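PDB 5ZI1: insecticidal crystal protein Cry7Cal from Bacillus thuringiensis, which acts as an insecticidal toxin of the delta endotoxin family, active against the locust Locusta migratoria manilensis, probably by binding receptors. Local coordinates for residues F347-I360 and P374-S388. Residues are numbered along the deposited sequence; the frame is centred on the assembly and turned at random.
Sequences FDLLSKDIYQTYSI and PLLRLYGINSSNVLS
Strands 352-360 and 374-382 pair antiparallel, their axes 144° apart, through backbone bonds that include Arg377 N to Tyr358 O at 2.8 Å. The register slips by one residue at a classic beta bulge, where Tyr355 and Gln356 both face Tyr379: Tyr355 N donates to Tyr379 O, and Tyr379 N to Gln356 O. The bulge brings two side chains onto Tyr379. The amide of Gln356, carried on an extended chain with CG anti to the backbone N (chi1 -175°), sets NE2 3.1 Å above the centre of the Tyr379 ring, amide and ring planes 76° apart, while OE1 bonds to Ser409. Tyr355, its CG lodged between backbone N and carbonyl carbon, receives Tyr379 CB over its ring face, 4.0 Å from the centroid, a CH-pi contact. On the face of the sheet that carries Gln356 and Tyr379, Tyr358 CD2 lies 3.0 Å above the guanidinium plane of Arg377, toward its rim; NH2 of that group donates nearly in its plane to Tyr379 OH. Tyr379 OH also hydrogen-bonds to Tyr407 OH, on strand 404-407. Strands 352-365 and 369-382 form a beta hairpin in one antiparallel sheet of the middle, beta-rich domain of the three-domain Cry toxin fold. On the other face, Leu378 is wedged between Phe347, Leu349, Ile354 and Thr357: its CD1 sits off-centre over the Phe347 ring, and its CD2 lies 3.6 Å from Thr357 CG2. Phe347 and Leu349 pack in turn on Ile299 of strand 294-306, in the neighbouring sheet. Ile354 CD1 comes within 3.6 Å of Gly380 CA.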
ATOM      1  N   PHE A 347      -6.301 -25.083  -5.712  1.00 54.80           N
ATOM      2  CA  PHE A 347      -5.461 -24.266  -6.572  1.00 54.30           C
ATOM      3  C   PHE A 347      -4.032 -24.316  -6.035  1.00 53.45           C
ATOM      4  O   PHE A 347      -3.807 -24.060  -4.848  1.00 56.18           O
ATOM      5  CB  PHE A 347      -5.945 -22.818  -6.607  1.00 50.48           C
ATOM      6  CG  PHE A 347      -7.399 -22.617  -7.017  1.00 46.99           C
ATOM      7  CD1 PHE A 347      -8.418 -22.663  -6.080  1.00 48.65           C
ATOM      8  CD2 PHE A 347      -7.720 -22.263  -8.319  1.00 43.73           C
ATOM      9  CE1 PHE A 347      -9.752 -22.413  -6.450  1.00 46.17           C
ATOM     10  CE2 PHE A 347      -9.040 -22.001  -8.693  1.00 49.64           C
ATOM     11  CZ  PHE A 347     -10.057 -22.071  -7.754  1.00 42.96           C
ATOM     12  N   ASP A 348      -3.067 -24.641  -6.898  1.00 53.98           N
ATOM     13  CA  ASP A 348      -1.652 -24.638  -6.523  1.00 57.30           C
ATOM     14  C   ASP A 348      -1.035 -23.357  -7.062  1.00 55.96           C
ATOM     15  O   ASP A 348      -0.856 -23.209  -8.276  1.00 59.00           O
ATOM     16  CB  ASP A 348      -0.938 -25.874  -7.061  1.00 52.29           C
ATOM     17  CG  ASP A 348      -1.547 -27.171  -6.535  1.00 68.26           C
ATOM     18  OD1 ASP A 348      -2.193 -27.899  -7.342  1.00 69.46           O
ATOM     19  OD2 ASP A 348      -1.363 -27.478  -5.332  1.00 66.05           O
ATOM     20  N   LEU A 349      -0.725 -22.423  -6.163  1.00 52.15           N
ATOM     21  CA  LEU A 349      -0.369 -21.067  -6.566  1.00 55.82           C
ATOM     22  C   LEU A 349       1.083 -20.676  -6.298  1.00 55.96           C
ATOM     23  O   LEU A 349       1.492 -19.593  -6.739  1.00 53.01           O
ATOM     24  CB  LEU A 349      -1.297 -20.058  -5.888  1.00 51.66           C
ATOM     25  CG  LEU A 349      -2.779 -20.394  -6.038  1.00 51.41           C
ATOM     26  CD1 LEU A 349      -3.573 -19.281  -5.426  1.00 49.49           C
ATOM     27  CD2 LEU A 349      -3.171 -20.599  -7.494  1.00 52.92           C
ATOM     28  N   LEU A 350       1.875 -21.511  -5.617  1.00 52.34           N
ATOM     29  CA  LEU A 350       3.313 -21.261  -5.532  1.00 59.15           C
ATOM     30  C   LEU A 350       3.863 -20.916  -6.913  1.00 61.49           C
ATOM     31  O   LEU A 350       3.505 -21.549  -7.910  1.00 68.39           O
ATOM     32  CB  LEU A 350       4.026 -22.488  -4.962  1.00 59.07           C
ATOM     33  CG  LEU A 350       5.557 -22.433  -4.935  1.00 64.48           C
ATOM     34  CD1 LEU A 350       6.055 -21.303  -4.025  1.00 59.17           C
ATOM     35  CD2 LEU A 350       6.199 -23.757  -4.545  1.00 63.50           C
ATOM     36  N   SER A 351       4.661 -19.853  -6.974  1.00 59.56           N
ATOM     37  CA  SER A 351       5.382 -19.326  -8.140  1.00 65.10           C
ATOM     38  C   SER A 351       4.527 -18.404  -8.993  1.00 61.41           C
ATOM     39  O   SER A 351       5.063 -17.817  -9.945  1.00 62.62           O
ATOM     40  CB  SER A 351       5.928 -20.388  -9.117  1.00 68.92           C
ATOM     41  OG  SER A 351       4.912 -21.264  -9.604  1.00 76.39           O
ATOM     42  N   LYS A 352       3.226 -18.300  -8.754  1.00 56.59           N
ATOM     43  CA  LYS A 352       2.339 -17.551  -9.631  1.00 53.88           C
ATOM     44  C   LYS A 352       1.902 -16.243  -8.990  1.00 51.58           C
ATOM     45  O   LYS A 352       1.529 -16.211  -7.815  1.00 47.12           O
ATOM     46  CB  LYS A 352       1.093 -18.367  -9.972  1.00 50.95           C
ATOM     47  CG  LYS A 352       1.382 -19.678 -10.685  1.00 57.73           C
ATOM     48  CD  LYS A 352       0.085 -20.378 -11.071  1.00 56.40           C
ATOM     49  CE  LYS A 352       0.342 -21.654 -11.876  1.00 59.19           C
ATOM     50  NZ  LYS A 352       0.295 -22.852 -10.994  1.00 57.80           N
ATOM     51  N   ASP A 353       1.911 -15.171  -9.774  1.00 48.16           N
ATOM     52  CA  ASP A 353       1.130 -13.988  -9.451  1.00 49.76           C
ATOM     53  C   ASP A 353      -0.247 -14.191 -10.053  1.00 48.10           C
ATOM     54  O   ASP A 353      -0.402 -14.151 -11.274  1.00 48.54           O
ATOM     55  CB  ASP A 353       1.754 -12.710 -10.000  1.00 48.37           C
ATOM     56  CG  ASP A 353       2.802 -12.147  -9.102  1.00 47.95           C
ATOM     57  OD1 ASP A 353       3.002 -12.685  -7.979  1.00 43.54           O
ATOM     58  OD2 ASP A 353       3.422 -11.158  -9.541  1.00 45.92           O
ATOM     59  N   ILE A 354      -1.241 -14.409  -9.199  1.00 48.93           N
ATOM     60  CA  ILE A 354      -2.632 -14.344  -9.623  1.00 46.58           C
ATOM     61  C   ILE A 354      -3.013 -12.871  -9.676  1.00 48.07           C
ATOM     62  O   ILE A 354      -3.175 -12.230  -8.639  1.00 50.61           O
ATOM     63  CB  ILE A 354      -3.553 -15.114  -8.676  1.00 45.54           C
ATOM     64  CG1 ILE A 354      -3.039 -16.545  -8.502  1.00 48.09           C
ATOM     65  CG2 ILE A 354      -5.030 -15.022  -9.181  1.00 44.88           C
ATOM     66  CD1 ILE A 354      -2.946 -17.334  -9.822  1.00 51.42           C
ATOM     67  N   TYR A 355      -3.151 -12.340 -10.889  1.00 48.69           N
ATOM     68  CA  TYR A 355      -3.456 -10.943 -11.139  1.00 45.91           C
ATOM     69  C   TYR A 355      -4.937 -10.675 -11.390  1.00 49.97           C
ATOM     70  O   TYR A 355      -5.319  -9.507 -11.540  1.00 48.74           O
ATOM     71  CB  TYR A 355      -2.642 -10.454 -12.342  1.00 49.53           C
ATOM     72  CG  TYR A 355      -2.938 -11.217 -13.630  1.00 53.40           C
ATOM     73  CD1 TYR A 355      -4.009 -10.855 -14.443  1.00 52.86           C
ATOM     74  CD2 TYR A 355      -2.147 -12.297 -14.031  1.00 54.59           C
ATOM     75  CE1 TYR A 355      -4.296 -11.542 -15.611  1.00 56.13           C
ATOM     76  CE2 TYR A 355      -2.423 -12.987 -15.208  1.00 56.54           C
ATOM     77  CZ  TYR A 355      -3.508 -12.602 -15.989  1.00 53.08           C
ATOM     78  OH  TYR A 355      -3.798 -13.257 -17.158  1.00 56.16           O
ATOM     79  N   GLN A 356      -5.779 -11.708 -11.447  1.00 51.99           N
ATOM     80  CA  GLN A 356      -7.196 -11.497 -11.729  1.00 50.61           C
ATOM     81  C   GLN A 356      -7.994 -12.708 -11.282  1.00 49.60           C
ATOM     82  O   GLN A 356      -7.512 -13.840 -11.359  1.00 54.53           O
ATOM     83  CB  GLN A 356      -7.432 -11.245 -13.220  1.00 54.19           C
ATOM     84  CG  GLN A 356      -8.850 -10.893 -13.553  1.00 54.40           C
ATOM     85  CD  GLN A 356      -9.072 -10.701 -15.036  1.00 53.88           C
ATOM     86  OE1 GLN A 356      -9.414  -9.600 -15.473  1.00 50.55           O
ATOM     87  NE2 GLN A 356      -8.898 -11.771 -15.817  1.00 52.99           N
ATOM     88  N   THR A 357      -9.222 -12.464 -10.826  1.00 51.35           N
ATOM     89  CA  THR A 357     -10.166 -13.534 -10.524  1.00 48.59           C
ATOM     90  C   THR A 357     -11.509 -13.226 -11.167  1.00 48.90           C
ATOM     91  O   THR A 357     -11.838 -12.072 -11.457  1.00 49.02           O
ATOM     92  CB  THR A 357     -10.364 -13.747  -9.011  1.00 46.39           C
ATOM     93  OG1 THR A 357     -10.918 -12.561  -8.427  1.00 43.26           O
ATOM     94  CG2 THR A 357      -9.029 -14.066  -8.326  1.00 46.48           C
ATOM     95  N   TYR A 358     -12.276 -14.293 -11.408  1.00 55.74           N
ATOM     96  CA  TYR A 358     -13.637 -14.226 -11.925  1.00 45.97           C
ATOM     97  C   TYR A 358     -14.477 -15.142 -11.060  1.00 47.03           C
ATOM     98  O   TYR A 358     -14.050 -16.260 -10.746  1.00 49.80           O
ATOM     99  CB  TYR A 358     -13.704 -14.642 -13.401  1.00 52.90           C
ATOM    100  CG  TYR A 358     -15.113 -14.859 -13.960  1.00 57.26           C
ATOM    101  CD1 TYR A 358     -15.926 -13.781 -14.316  1.00 54.02           C
ATOM    102  CD2 TYR A 358     -15.622 -16.141 -14.127  1.00 54.46           C
ATOM    103  CE1 TYR A 358     -17.195 -13.969 -14.804  1.00 50.73           C
ATOM    104  CE2 TYR A 358     -16.905 -16.346 -14.637  1.00 60.14           C
ATOM    105  CZ  TYR A 358     -17.680 -15.258 -14.974  1.00 60.57           C
ATOM    106  OH  TYR A 358     -18.940 -15.464 -15.480  1.00 63.48           O
ATOM    107  N   SER A 359     -15.651 -14.667 -10.638  1.00 42.25           N
ATOM    108  CA  SER A 359     -16.488 -15.472  -9.758  1.00 46.04           C
ATOM    109  C   SER A 359     -17.958 -15.360 -10.148  1.00 44.72           C
ATOM    110  O   SER A 359     -18.387 -14.373 -10.750  1.00 42.64           O
ATOM    111  CB  SER A 359     -16.307 -15.062  -8.288  1.00 40.88           C
ATOM    112  OG  SER A 359     -16.786 -13.744  -8.065  1.00 46.67           O
ATOM    113  N   ILE A 360     -18.724 -16.392  -9.799  1.00 47.07           N
ATOM    114  CA  ILE A 360     -20.186 -16.354  -9.850  1.00 47.28           C
ATOM    115  C   ILE A 360     -20.683 -16.400  -8.416  1.00 44.12           C
ATOM    116  O   ILE A 360     -20.342 -17.322  -7.667  1.00 45.81           O
ATOM    117  CB  ILE A 360     -20.806 -17.520 -10.654  1.00 49.46           C
ATOM    118  CG1 ILE A 360     -20.253 -17.609 -12.076  1.00 50.14           C
ATOM    119  CG2 ILE A 360     -22.357 -17.353 -10.744  1.00 38.50           C
ATOM    120  CD1 ILE A 360     -20.756 -16.515 -12.985  1.00 55.15           C
ATOM    121  N   PRO A 374     -20.457 -20.899  -6.778  1.00 48.43           N
ATOM    122  CA  PRO A 374     -20.237 -22.180  -7.467  1.00 52.98           C
ATOM    123  C   PRO A 374     -19.093 -22.145  -8.458  1.00 56.95           C
ATOM    124  O   PRO A 374     -18.641 -23.219  -8.885  1.00 52.74           O
ATOM    125  CB  PRO A 374     -21.582 -22.450  -8.169  1.00 47.22           C
ATOM    126  CG  PRO A 374     -22.256 -21.122  -8.270  1.00 50.07           C
ATOM    127  CD  PRO A 374     -21.750 -20.270  -7.133  1.00 48.24           C
ATOM    128  N   LEU A 375     -18.584 -20.959  -8.801  1.00 51.33           N
ATOM    129  CA  LEU A 375     -17.492 -20.867  -9.757  1.00 51.72           C
ATOM    130  C   LEU A 375     -16.508 -19.776  -9.339  1.00 52.76           C
ATOM    131  O   LEU A 375     -16.916 -18.666  -8.971  1.00 49.31           O
ATOM    132  CB  LEU A 375     -18.046 -20.618 -11.159  1.00 50.41           C
ATOM    133  CG  LEU A 375     -17.021 -20.477 -12.285  1.00 58.43           C
ATOM    134  CD1 LEU A 375     -17.669 -20.923 -13.594  1.00 51.56           C
ATOM    135  CD2 LEU A 375     -16.477 -19.057 -12.454  1.00 53.05           C
ATOM    136  N   LEU A 376     -15.218 -20.113  -9.391  1.00 51.90           N
ATOM    137  CA  LEU A 376     -14.115 -19.192  -9.126  1.00 47.37           C
ATOM    138  C   LEU A 376     -12.978 -19.555 -10.070  1.00 45.77           C
ATOM    139  O   LEU A 376     -12.485 -20.681 -10.038  1.00 47.95           O
ATOM    140  CB  LEU A 376     -13.651 -19.282  -7.670  1.00 48.36           C
ATOM    141  CG  LEU A 376     -12.499 -18.380  -7.185  1.00 47.63           C
ATOM    142  CD1 LEU A 376     -12.933 -16.929  -7.137  1.00 41.76           C
ATOM    143  CD2 LEU A 376     -12.028 -18.831  -5.822  1.00 41.46           C
ATOM    144  N   ARG A 377     -12.575 -18.611 -10.913  1.00 51.68           N
ATOM    145  CA  ARG A 377     -11.514 -18.800 -11.895  1.00 50.64           C
ATOM    146  C   ARG A 377     -10.367 -17.838 -11.585  1.00 49.79           C
ATOM    147  O   ARG A 377     -10.592 -16.634 -11.419  1.00 44.56           O
ATOM    148  CB  ARG A 377     -12.074 -18.558 -13.303  1.00 50.70           C
ATOM    149  CG  ARG A 377     -11.118 -18.728 -14.462  1.00 57.17           C
ATOM    150  CD  ARG A 377     -11.736 -18.149 -15.723  1.00 55.98           C
ATOM    151  NE  ARG A 377     -13.059 -18.711 -15.952  1.00 69.19           N
ATOM    152  CZ  ARG A 377     -14.106 -18.025 -16.408  1.00 67.28           C
ATOM    153  NH1 ARG A 377     -15.262 -18.648 -16.585  1.00 66.95           N
ATOM    154  NH2 ARG A 377     -14.007 -16.730 -16.686  1.00 61.22           N
ATOM    155  N   LEU A 378      -9.149 -18.366 -11.513  1.00 47.15           N
ATOM    156  CA  LEU A 378      -7.962 -17.566 -11.247  1.00 49.86           C
ATOM    157  C   LEU A 378      -7.124 -17.422 -12.508  1.00 52.49           C
ATOM    158  O   LEU A 378      -6.953 -18.385 -13.264  1.00 55.13           O
ATOM    159  CB  LEU A 378      -7.092 -18.182 -10.146  1.00 54.52           C
ATOM    160  CG  LEU A 378      -7.671 -18.600  -8.794  1.00 49.42           C
ATOM    161  CD1 LEU A 378      -6.541 -18.689  -7.779  1.00 51.32           C
ATOM    162  CD2 LEU A 378      -8.735 -17.648  -8.337  1.00 48.74           C
ATOM    163  N   TYR A 379      -6.593 -16.221 -12.718  1.00 48.78           N
ATOM    164  CA  TYR A 379      -5.674 -15.917 -13.809  1.00 52.90           C
ATOM    165  C   TYR A 379      -4.293 -15.634 -13.227  1.00 55.32           C
ATOM    166  O   TYR A 379      -4.138 -14.720 -12.400  1.00 52.34           O
ATOM    167  CB  TYR A 379      -6.146 -14.710 -14.613  1.00 55.91           C
ATOM    168  CG  TYR A 379      -7.505 -14.828 -15.262  1.00 57.36           C
ATOM    169  CD1 TYR A 379      -8.673 -14.747 -14.504  1.00 55.64           C
ATOM    170  CD2 TYR A 379      -7.627 -14.961 -16.641  1.00 60.47           C
ATOM    171  CE1 TYR A 379      -9.924 -14.825 -15.098  1.00 56.64           C
ATOM    172  CE2 TYR A 379      -8.885 -15.043 -17.250  1.00 59.23           C
ATOM    173  CZ  TYR A 379     -10.028 -14.975 -16.474  1.00 60.31           C
ATOM    174  OH  TYR A 379     -11.281 -15.053 -17.068  1.00 61.03           O
ATOM    175  N   GLY A 380      -3.286 -16.377 -13.695  1.00 53.58           N
ATOM    176  CA  GLY A 380      -1.963 -16.307 -13.118  1.00 52.26           C
ATOM    177  C   GLY A 380      -0.878 -16.131 -14.162  1.00 54.20           C
ATOM    178  O   GLY A 380      -1.079 -16.356 -15.354  1.00 50.05           O
ATOM    179  N   ILE A 381       0.295 -15.720 -13.687  1.00 49.01           N
ATOM    180  CA  ILE A 381       1.479 -15.602 -14.534  1.00 50.52           C
ATOM    181  C   ILE A 381       2.683 -15.927 -13.676  1.00 54.10           C
ATOM    182  O   ILE A 381       2.774 -15.479 -12.531  1.00 58.63           O
ATOM    183  CB  ILE A 381       1.599 -14.197 -15.170  1.00 57.42           C
ATOM    184  CG1 ILE A 381       2.754 -14.167 -16.178  1.00 56.42           C
ATOM    185  CG2 ILE A 381       1.739 -13.080 -14.085  1.00 50.55           C
ATOM    186  CD1 ILE A 381       2.913 -12.849 -16.935  1.00 54.83           C
ATOM    187  N   ASN A 382       3.603 -16.714 -14.204  1.00 54.25           N
ATOM    188  CA  ASN A 382       4.728 -17.129 -13.375  1.00 55.00           C
ATOM    189  C   ASN A 382       6.004 -16.427 -13.820  1.00 54.11           C
ATOM    190  O   ASN A 382       6.020 -15.671 -14.794  1.00 53.35           O
ATOM    191  CB  ASN A 382       4.885 -18.661 -13.364  1.00 62.48           C
ATOM    192  CG  ASN A 382       5.473 -19.243 -14.661  1.00 58.16           C
ATOM    193  OD1 ASN A 382       5.859 -18.530 -15.594  1.00 57.32           O
ATOM    194  ND2 ASN A 382       5.546 -20.573 -14.705  1.00 61.43           N
ATOM    195  N   SER A 383       7.087 -16.708 -13.089  1.00 57.69           N
ATOM    196  CA  SER A 383       8.351 -16.006 -13.289  1.00 59.30           C
ATOM    197  C   SER A 383       8.881 -16.138 -14.710  1.00 64.92           C
ATOM    198  O   SER A 383       9.681 -15.296 -15.139  1.00 66.37           O
ATOM    199  CB  SER A 383       9.378 -16.532 -12.301  1.00 62.97           C
ATOM    200  OG  SER A 383       8.915 -17.758 -11.761  1.00 72.62           O
ATOM    201  N   SER A 384       8.454 -17.161 -15.452  1.00 62.09           N
ATOM    202  CA  SER A 384       8.830 -17.310 -16.848  1.00 57.11           C
ATOM    203  C   SER A 384       7.927 -16.534 -17.795  1.00 57.62           C
ATOM    204  O   SER A 384       8.124 -16.619 -19.010  1.00 62.33           O
ATOM    205  CB  SER A 384       8.827 -18.788 -17.229  1.00 60.37           C
ATOM    206  OG  SER A 384       9.484 -19.559 -16.234  1.00 62.84           O
ATOM    207  N   ASN A 385       6.948 -15.792 -17.266  1.00 58.69           N
ATOM    208  CA  ASN A 385       5.958 -15.032 -18.039  1.00 56.24           C
ATOM    209  C   ASN A 385       4.976 -15.935 -18.775  1.00 57.59           C
ATOM    210  O   ASN A 385       4.435 -15.552 -19.817  1.00 55.00           O
ATOM    211  CB  ASN A 385       6.602 -14.071 -19.048  1.00 58.74           C
ATOM    212  CG  ASN A 385       7.693 -13.218 -18.438  1.00 64.25           C
ATOM    213  OD1 ASN A 385       7.496 -12.580 -17.399  1.00 64.77           O
ATOM    214  ND2 ASN A 385       8.857 -13.206 -19.078  1.00 56.50           N
ATOM    215  N   VAL A 386       4.705 -17.128 -18.267  1.00 52.40           N
ATOM    216  CA  VAL A 386       3.752 -18.008 -18.928  1.00 61.42           C
ATOM    217  C   VAL A 386       2.397 -17.862 -18.236  1.00 53.87           C
ATOM    218  O   VAL A 386       2.277 -18.043 -17.018  1.00 54.30           O
ATOM    219  CB  VAL A 386       4.262 -19.464 -18.983  1.00 62.40           C
ATOM    220  CG1 VAL A 386       5.689 -19.472 -19.470  1.00 54.37           C
ATOM    221  CG2 VAL A 386       4.208 -20.157 -17.646  1.00 66.32           C
ATOM    222  N   LEU A 387       1.385 -17.473 -19.009  1.00 52.35           N
ATOM    223  CA  LEU A 387       0.039 -17.349 -18.465  1.00 54.55           C
ATOM    224  C   LEU A 387      -0.521 -18.713 -18.085  1.00 56.71           C
ATOM    225  O   LEU A 387      -0.310 -19.713 -18.782  1.00 60.88           O
ATOM    226  CB  LEU A 387      -0.886 -16.683 -19.476  1.00 53.14           C
ATOM    227  CG  LEU A 387      -0.478 -15.271 -19.870  1.00 56.53           C
ATOM    228  CD1 LEU A 387      -1.518 -14.674 -20.786  1.00 53.10           C
ATOM    229  CD2 LEU A 387      -0.312 -14.415 -18.618  1.00 58.06           C
ATOM    230  N   SER A 388      -1.231 -18.750 -16.965  1.00 55.64           N
ATOM    231  CA  SER A 388      -1.939 -19.939 -16.531  1.00 55.11           C
ATOM    232  C   SER A 388      -3.337 -19.542 -16.077  1.00 56.96           C
ATOM    233  O   SER A 388      -3.627 -18.377 -15.795  1.00 56.72           O
ATOM    234  CB  SER A 388      -1.198 -20.665 -15.410  1.00 52.12           C
ATOM    235  OG  SER A 388      -1.194 -19.873 -14.235  1.00 60.94           O
TER
HETATM  236  O   HOH W   1       4.460 -22.354 -12.440  1.00 62.12           O